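Local coordinates for succinate dehydrogenase subunit A (Mycolicibacterium smegmatis MC2 51, PDB 6LUM), which probably oxidises succinate to fumarate at a bound FAD, as the flavoprotein subunit of a membrane-associated respiratory succinate dehydrogenase complex, at residues Gly180-His192 with Lys497-Ile509. Residues are numbered along the deposited sequence; the frame is centred on the assembly and turned at random.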
ATOM      1  N   GLY D 180      21.870  30.218  -8.334  1.00 16.67           N
ATOM      2  CA  GLY D 180      21.214  30.128  -7.047  1.00 16.67           C
ATOM      3  C   GLY D 180      20.282  31.284  -6.781  1.00 16.67           C
ATOM      4  O   GLY D 180      20.328  32.321  -7.441  1.00 16.67           O
ATOM      5  N   VAL D 181      19.437  31.084  -5.776  1.00 11.55           N
ATOM      6  CA  VAL D 181      18.480  32.073  -5.298  1.00 11.55           C
ATOM      7  C   VAL D 181      18.744  32.292  -3.818  1.00 11.55           C
ATOM      8  O   VAL D 181      18.752  31.335  -3.039  1.00 11.55           O
ATOM      9  CB  VAL D 181      17.035  31.616  -5.530  1.00 11.55           C
ATOM     10  CG1 VAL D 181      16.091  32.508  -4.811  1.00 11.55           C
ATOM     11  CG2 VAL D 181      16.718  31.627  -6.987  1.00 11.55           C
ATOM     12  N   ILE D 182      18.971  33.539  -3.433  1.00 11.80           N
ATOM     13  CA  ILE D 182      19.169  33.918  -2.042  1.00 11.80           C
ATOM     14  C   ILE D 182      17.839  34.405  -1.495  1.00 11.80           C
ATOM     15  O   ILE D 182      17.297  35.411  -1.969  1.00 11.80           O
ATOM     16  CB  ILE D 182      20.251  34.996  -1.902  1.00 11.80           C
ATOM     17  CG1 ILE D 182      21.622  34.436  -2.249  1.00 11.80           C
ATOM     18  CG2 ILE D 182      20.254  35.548  -0.512  1.00 11.80           C
ATOM     19  CD1 ILE D 182      22.001  34.586  -3.676  1.00 11.80           C
ATOM     20  N   ALA D 183      17.323  33.696  -0.496  1.00  7.92           N
ATOM     21  CA  ALA D 183      16.018  33.924   0.093  1.00  7.92           C
ATOM     22  C   ALA D 183      16.163  34.267   1.565  1.00  7.92           C
ATOM     23  O   ALA D 183      17.200  34.041   2.179  1.00  7.92           O
ATOM     24  CB  ALA D 183      15.125  32.694  -0.067  1.00  7.92           C
ATOM     25  N   TYR D 184      15.089  34.783   2.142  1.00 10.47           N
ATOM     26  CA  TYR D 184      15.068  35.245   3.522  1.00 10.47           C
ATOM     27  C   TYR D 184      13.880  34.601   4.213  1.00 10.47           C
ATOM     28  O   TYR D 184      12.735  34.928   3.908  1.00 10.47           O
ATOM     29  CB  TYR D 184      14.976  36.764   3.569  1.00 10.47           C
ATOM     30  CG  TYR D 184      14.801  37.375   4.932  1.00 10.47           C
ATOM     31  CD1 TYR D 184      15.875  37.881   5.623  1.00 10.47           C
ATOM     32  CD2 TYR D 184      13.555  37.483   5.507  1.00 10.47           C
ATOM     33  CE1 TYR D 184      15.717  38.452   6.851  1.00 10.47           C
ATOM     34  CE2 TYR D 184      13.390  38.047   6.738  1.00 10.47           C
ATOM     35  CZ  TYR D 184      14.472  38.532   7.405  1.00 10.47           C
ATOM     36  OH  TYR D 184      14.302  39.102   8.638  1.00 10.47           O
ATOM     37  N   GLU D 185      14.141  33.691   5.139  1.00 10.42           N
ATOM     38  CA  GLU D 185      13.065  33.034   5.861  1.00 10.42           C
ATOM     39  C   GLU D 185      12.440  34.003   6.846  1.00 10.42           C
ATOM     40  O   GLU D 185      13.103  34.456   7.777  1.00 10.42           O
ATOM     41  CB  GLU D 185      13.593  31.815   6.593  1.00 10.42           C
ATOM     42  CG  GLU D 185      12.519  30.966   7.196  1.00 10.42           C
ATOM     43  CD  GLU D 185      13.075  29.838   8.026  1.00 10.42           C
ATOM     44  OE1 GLU D 185      14.210  29.971   8.518  1.00 10.42           O
ATOM     45  OE2 GLU D 185      12.382  28.817   8.192  1.00 10.42           O
ATOM     46  N   LEU D 186      11.161  34.317   6.652  1.00 11.87           N
ATOM     47  CA  LEU D 186      10.505  35.282   7.526  1.00 11.87           C
ATOM     48  C   LEU D 186      10.455  34.785   8.957  1.00 11.87           C
ATOM     49  O   LEU D 186      10.605  35.569   9.892  1.00 11.87           O
ATOM     50  CB  LEU D 186       9.092  35.573   7.033  1.00 11.87           C
ATOM     51  CG  LEU D 186       8.208  36.407   7.956  1.00 11.87           C
ATOM     52  CD1 LEU D 186       8.500  37.861   7.795  1.00 11.87           C
ATOM     53  CD2 LEU D 186       6.757  36.134   7.703  1.00 11.87           C
ATOM     54  N   ALA D 187      10.270  33.480   9.145  1.00 11.93           N
ATOM     55  CA  ALA D 187       9.949  32.945  10.462  1.00 11.93           C
ATOM     56  C   ALA D 187      11.138  32.940  11.404  1.00 11.93           C
ATOM     57  O   ALA D 187      10.953  32.988  12.621  1.00 11.93           O
ATOM     58  CB  ALA D 187       9.406  31.530  10.323  1.00 11.93           C
ATOM     59  N   THR D 188      12.355  32.855  10.881  1.00 13.37           N
ATOM     60  CA  THR D 188      13.544  32.768  11.708  1.00 13.37           C
ATOM     61  C   THR D 188      14.545  33.879  11.480  1.00 13.37           C
ATOM     62  O   THR D 188      15.421  34.066  12.324  1.00 13.37           O
ATOM     63  CB  THR D 188      14.262  31.434  11.484  1.00 13.37           C
ATOM     64  OG1 THR D 188      14.744  31.384  10.144  1.00 13.37           O
ATOM     65  CG2 THR D 188      13.325  30.285  11.702  1.00 13.37           C
ATOM     66  N   GLY D 189      14.447  34.617  10.386  1.00 15.21           N
ATOM     67  CA  GLY D 189      15.411  35.649  10.097  1.00 15.21           C
ATOM     68  C   GLY D 189      16.662  35.162   9.415  1.00 15.21           C
ATOM     69  O   GLY D 189      17.613  35.935   9.275  1.00 15.21           O
ATOM     70  N   ASP D 190      16.690  33.911   8.987  1.00 15.60           N
ATOM     71  CA  ASP D 190      17.868  33.319   8.383  1.00 15.60           C
ATOM     72  C   ASP D 190      17.894  33.591   6.891  1.00 15.60           C
ATOM     73  O   ASP D 190      16.855  33.741   6.253  1.00 15.60           O
ATOM     74  CB  ASP D 190      17.893  31.811   8.617  1.00 15.60           C
ATOM     75  CG  ASP D 190      18.240  31.443  10.044  1.00 15.60           C
ATOM     76  OD1 ASP D 190      18.519  32.348  10.854  1.00 15.60           O
ATOM     77  OD2 ASP D 190      18.236  30.238  10.360  1.00 15.60           O
ATOM     78  N   ILE D 191      19.087  33.645   6.344  1.00 11.40           N
ATOM     79  CA  ILE D 191      19.292  33.705   4.906  1.00 11.40           C
ATOM     80  C   ILE D 191      19.546  32.298   4.404  1.00 11.40           C
ATOM     81  O   ILE D 191      20.300  31.539   5.016  1.00 11.40           O
ATOM     82  CB  ILE D 191      20.465  34.634   4.556  1.00 11.40           C
ATOM     83  CG1 ILE D 191      20.412  35.897   5.400  1.00 11.40           C
ATOM     84  CG2 ILE D 191      20.438  34.988   3.101  1.00 11.40           C
ATOM     85  CD1 ILE D 191      19.278  36.795   5.064  1.00 11.40           C
ATOM     86  N   HIS D 192      18.909  31.938   3.303  1.00 11.17           N
ATOM     87  CA  HIS D 192      19.100  30.638   2.688  1.00 11.17           C
ATOM     88  C   HIS D 192      19.602  30.831   1.273  1.00 11.17           C
ATOM     89  O   HIS D 192      19.238  31.795   0.604  1.00 11.17           O
ATOM     90  CB  HIS D 192      17.816  29.831   2.643  1.00 11.17           C
ATOM     91  CG  HIS D 192      17.241  29.529   3.984  1.00 11.17           C
ATOM     92  ND1 HIS D 192      16.906  28.255   4.375  1.00 11.17           N
ATOM     93  CD2 HIS D 192      16.933  30.335   5.022  1.00 11.17           C
ATOM     94  CE1 HIS D 192      16.419  28.288   5.599  1.00 11.17           C
ATOM     95  NE2 HIS D 192      16.426  29.538   6.016  1.00 11.17           N
ATOM     96  N   LYS D 497      13.959  45.768  14.740  1.00 35.53           N
ATOM     97  CA  LYS D 497      15.310  45.366  15.121  1.00 35.53           C
ATOM     98  C   LYS D 497      15.360  43.912  15.570  1.00 35.53           C
ATOM     99  O   LYS D 497      16.443  43.375  15.814  1.00 35.53           O
ATOM    100  CB  LYS D 497      15.865  46.268  16.226  1.00 35.53           C
ATOM    101  CG  LYS D 497      16.835  47.325  15.753  1.00 35.53           C
ATOM    102  CD  LYS D 497      16.124  48.358  14.923  1.00 35.53           C
ATOM    103  CE  LYS D 497      17.002  49.551  14.656  1.00 35.53           C
ATOM    104  NZ  LYS D 497      16.377  50.461  13.666  1.00 35.53           N
ATOM    105  N   GLY D 498      14.209  43.260  15.659  1.00 31.33           N
ATOM    106  CA  GLY D 498      14.147  41.871  16.049  1.00 31.33           C
ATOM    107  C   GLY D 498      14.588  40.956  14.929  1.00 31.33           C
ATOM    108  O   GLY D 498      15.139  41.378  13.912  1.00 31.33           O
ATOM    109  N   LYS D 499      14.335  39.668  15.124  1.00 28.48           N
ATOM    110  CA  LYS D 499      14.735  38.688  14.127  1.00 28.48           C
ATOM    111  C   LYS D 499      13.691  37.630  13.824  1.00 28.48           C
ATOM    112  O   LYS D 499      13.827  36.950  12.806  1.00 28.48           O
ATOM    113  CB  LYS D 499      16.028  37.992  14.567  1.00 28.48           C
ATOM    114  CG  LYS D 499      16.821  37.378  13.435  1.00 28.48           C
ATOM    115  CD  LYS D 499      18.293  37.315  13.755  1.00 28.48           C
ATOM    116  CE  LYS D 499      18.849  38.698  13.991  1.00 28.48           C
ATOM    117  NZ  LYS D 499      18.427  39.628  12.918  1.00 28.48           N
ATOM    118  N   ARG D 500      12.647  37.475  14.632  1.00 23.87           N
ATOM    119  CA  ARG D 500      11.791  36.307  14.480  1.00 23.87           C
ATOM    120  C   ARG D 500      10.781  36.486  13.356  1.00 23.87           C
ATOM    121  O   ARG D 500      10.810  35.744  12.376  1.00 23.87           O
ATOM    122  CB  ARG D 500      11.097  35.989  15.799  1.00 23.87           C
ATOM    123  CG  ARG D 500      11.991  35.245  16.780  1.00 23.87           C
ATOM    124  CD  ARG D 500      12.389  33.884  16.256  1.00 23.87           C
ATOM    125  NE  ARG D 500      11.224  33.099  15.872  1.00 23.87           N
ATOM    126  CZ  ARG D 500      11.253  31.799  15.611  1.00 23.87           C
ATOM    127  NH1 ARG D 500      12.393  31.129  15.698  1.00 23.87           N
ATOM    128  NH2 ARG D 500      10.141  31.166  15.267  1.00 23.87           N
ATOM    129  N   TYR D 501       9.879  37.456  13.468  1.00 17.45           N
ATOM    130  CA  TYR D 501       8.906  37.747  12.409  1.00 17.45           C
ATOM    131  C   TYR D 501       8.996  39.240  12.154  1.00 17.45           C
ATOM    132  O   TYR D 501       8.261  40.019  12.758  1.00 17.45           O
ATOM    133  CB  TYR D 501       7.493  37.346  12.794  1.00 17.45           C
ATOM    134  CG  TYR D 501       7.144  35.908  12.540  1.00 17.45           C
ATOM    135  CD1 TYR D 501       7.469  34.931  13.453  1.00 17.45           C
ATOM    136  CD2 TYR D 501       6.471  35.534  11.397  1.00 17.45           C
ATOM    137  CE1 TYR D 501       7.151  33.627  13.229  1.00 17.45           C
ATOM    138  CE2 TYR D 501       6.151  34.230  11.164  1.00 17.45           C
ATOM    139  CZ  TYR D 501       6.491  33.280  12.084  1.00 17.45           C
ATOM    140  OH  TYR D 501       6.169  31.966  11.858  1.00 17.45           O
ATOM    141  N   ASN D 502       9.888  39.644  11.270  1.00 23.47           N
ATOM    142  CA  ASN D 502      10.192  41.057  11.090  1.00 23.47           C
ATOM    143  C   ASN D 502       9.528  41.532   9.806  1.00 23.47           C
ATOM    144  O   ASN D 502      10.105  41.463   8.727  1.00 23.47           O
ATOM    145  CB  ASN D 502      11.693  41.271  11.066  1.00 23.47           C
ATOM    146  CG  ASN D 502      12.077  42.644  11.505  1.00 23.47           C
ATOM    147  OD1 ASN D 502      11.245  43.533  11.577  1.00 23.47           O
ATOM    148  ND2 ASN D 502      13.347  42.832  11.804  1.00 23.47           N
ATOM    149  N   SER D 503       8.301  42.029   9.932  1.00 24.42           N
ATOM    150  CA  SER D 503       7.566  42.496   8.767  1.00 24.42           C
ATOM    151  C   SER D 503       7.935  43.919   8.382  1.00 24.42           C
ATOM    152  O   SER D 503       7.787  44.293   7.218  1.00 24.42           O
ATOM    153  CB  SER D 503       6.069  42.412   9.026  1.00 24.42           C
ATOM    154  OG  SER D 503       5.664  41.076   9.243  1.00 24.42           O
ATOM    155  N   ASP D 504       8.418  44.722   9.331  1.00 27.20           N
ATOM    156  CA  ASP D 504       8.806  46.094   9.022  1.00 27.20           C
ATOM    157  C   ASP D 504      10.033  46.135   8.124  1.00 27.20           C
ATOM    158  O   ASP D 504      10.101  46.933   7.177  1.00 27.20           O
ATOM    159  CB  ASP D 504       9.067  46.852  10.314  1.00 27.20           C
ATOM    160  CG  ASP D 504       8.986  48.345  10.136  1.00 27.20           C
ATOM    161  OD1 ASP D 504       8.951  49.062  11.160  1.00 27.20           O
ATOM    162  OD2 ASP D 504       8.962  48.803   8.971  1.00 27.20           O
ATOM    163  N   LEU D 505      11.019  45.293   8.422  1.00 22.44           N
ATOM    164  CA  LEU D 505      12.177  45.153   7.555  1.00 22.44           C
ATOM    165  C   LEU D 505      11.751  44.868   6.127  1.00 22.44           C
ATOM    166  O   LEU D 505      12.174  45.547   5.184  1.00 22.44           O
ATOM    167  CB  LEU D 505      13.069  44.033   8.079  1.00 22.44           C
ATOM    168  CG  LEU D 505      14.180  43.567   7.160  1.00 22.44           C
ATOM    169  CD1 LEU D 505      15.316  44.517   7.276  1.00 22.44           C
ATOM    170  CD2 LEU D 505      14.616  42.184   7.545  1.00 22.44           C
ATOM    171  N   LEU D 506      10.891  43.874   5.953  1.00 18.97           N
ATOM    172  CA  LEU D 506      10.509  43.482   4.610  1.00 18.97           C
ATOM    173  C   LEU D 506       9.628  44.523   3.946  1.00 18.97           C
ATOM    174  O   LEU D 506       9.670  44.658   2.728  1.00 18.97           O
ATOM    175  CB  LEU D 506       9.834  42.123   4.645  1.00 18.97           C
ATOM    176  CG  LEU D 506      10.898  41.100   5.014  1.00 18.97           C
ATOM    177  CD1 LEU D 506      10.282  39.864   5.575  1.00 18.97           C
ATOM    178  CD2 LEU D 506      11.741  40.777   3.812  1.00 18.97           C
ATOM    179  N   GLU D 507       8.864  45.297   4.709  1.00 23.81           N
ATOM    180  CA  GLU D 507       8.129  46.395   4.094  1.00 23.81           C
ATOM    181  C   GLU D 507       9.076  47.439   3.519  1.00 23.81           C
ATOM    182  O   GLU D 507       8.843  47.959   2.421  1.00 23.81           O
ATOM    183  CB  GLU D 507       7.189  47.028   5.105  1.00 23.81           C
ATOM    184  CG  GLU D 507       5.912  46.252   5.309  1.00 23.81           C
ATOM    185  CD  GLU D 507       4.894  47.022   6.118  1.00 23.81           C
ATOM    186  OE1 GLU D 507       5.203  48.165   6.517  1.00 23.81           O
ATOM    187  OE2 GLU D 507       3.791  46.483   6.359  1.00 23.81           O
ATOM    188  N   ALA D 508      10.157  47.750   4.233  1.00 19.44           N
ATOM    189  CA  ALA D 508      11.148  48.669   3.677  1.00 19.44           C
ATOM    190  C   ALA D 508      11.802  48.090   2.427  1.00 19.44           C
ATOM    191  O   ALA D 508      11.976  48.784   1.407  1.00 19.44           O
ATOM    192  CB  ALA D 508      12.199  48.988   4.730  1.00 19.44           C
ATOM    193  N   ILE D 509      12.160  46.811   2.485  1.00 18.12           N
ATOM    194  CA  ILE D 509      12.796  46.165   1.342  1.00 18.12           C
ATOM    195  C   ILE D 509      11.883  46.205   0.122  1.00 18.12           C
ATOM    196  O   ILE D 509      12.340  46.456  -0.997  1.00 18.12           O
ATOM    197  CB  ILE D 509      13.203  44.731   1.707  1.00 18.12           C
ATOM    198  CG1 ILE D 509      14.433  44.746   2.605  1.00 18.12           C
ATOM    199  CG2 ILE D 509      13.494  43.946   0.477  1.00 18.12           C
ATOM    200  CD1 ILE D 509      14.932  43.384   2.948  1.00 18.12           C
TER
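Tyr184, on one strand of a beta-hairpin in the FAD-binding region, meets Leu505 and Leu506 in the first turn of helix 503-527, and Leu186, in the turn that follows the strand, meets Leu506, a case of a hairpin turn docking on a helix N-terminus. Leucine methyls meet one another and the Tyr184 ring: Leu506 CD1 lies 3.5 Å from Leu186 CD1 and also touches Tyr184 CE2, while Leu505 CD2 sits 3.7 Å from Tyr184 CZ. The Tyr184 ring reaches Leu505 and Leu506 because chi1, 174°, swings CG away from the backbone N.

Aromatic packing follows at the turn. Ala187 CA stands over one face of the Tyr501 ring, 4.0 Å from its centroid, in a CH-pi contact, and Leu186 CD2 packs 3.8 Å from Tyr501 CD2. The tyrosine hydroxyl also makes a weak hydrogen bond to Glu126 of subunit B, so the contact borders that subunit directly. Replacing Tyr501 by alanine would remove the ring, and is likely to leave a gap beside Ala187 and Leu186 and Glu126 of subunit B without this weak bond.

The polar approaches are not hydrogen bonds: Ala187 O lies over a face of the Arg500 guanidinium, 3.2 Å from CZ, poorly angled for NE and NH2, and Gly189 CA approaches Lys499 O at 3.4 Å in a C-H...O contact.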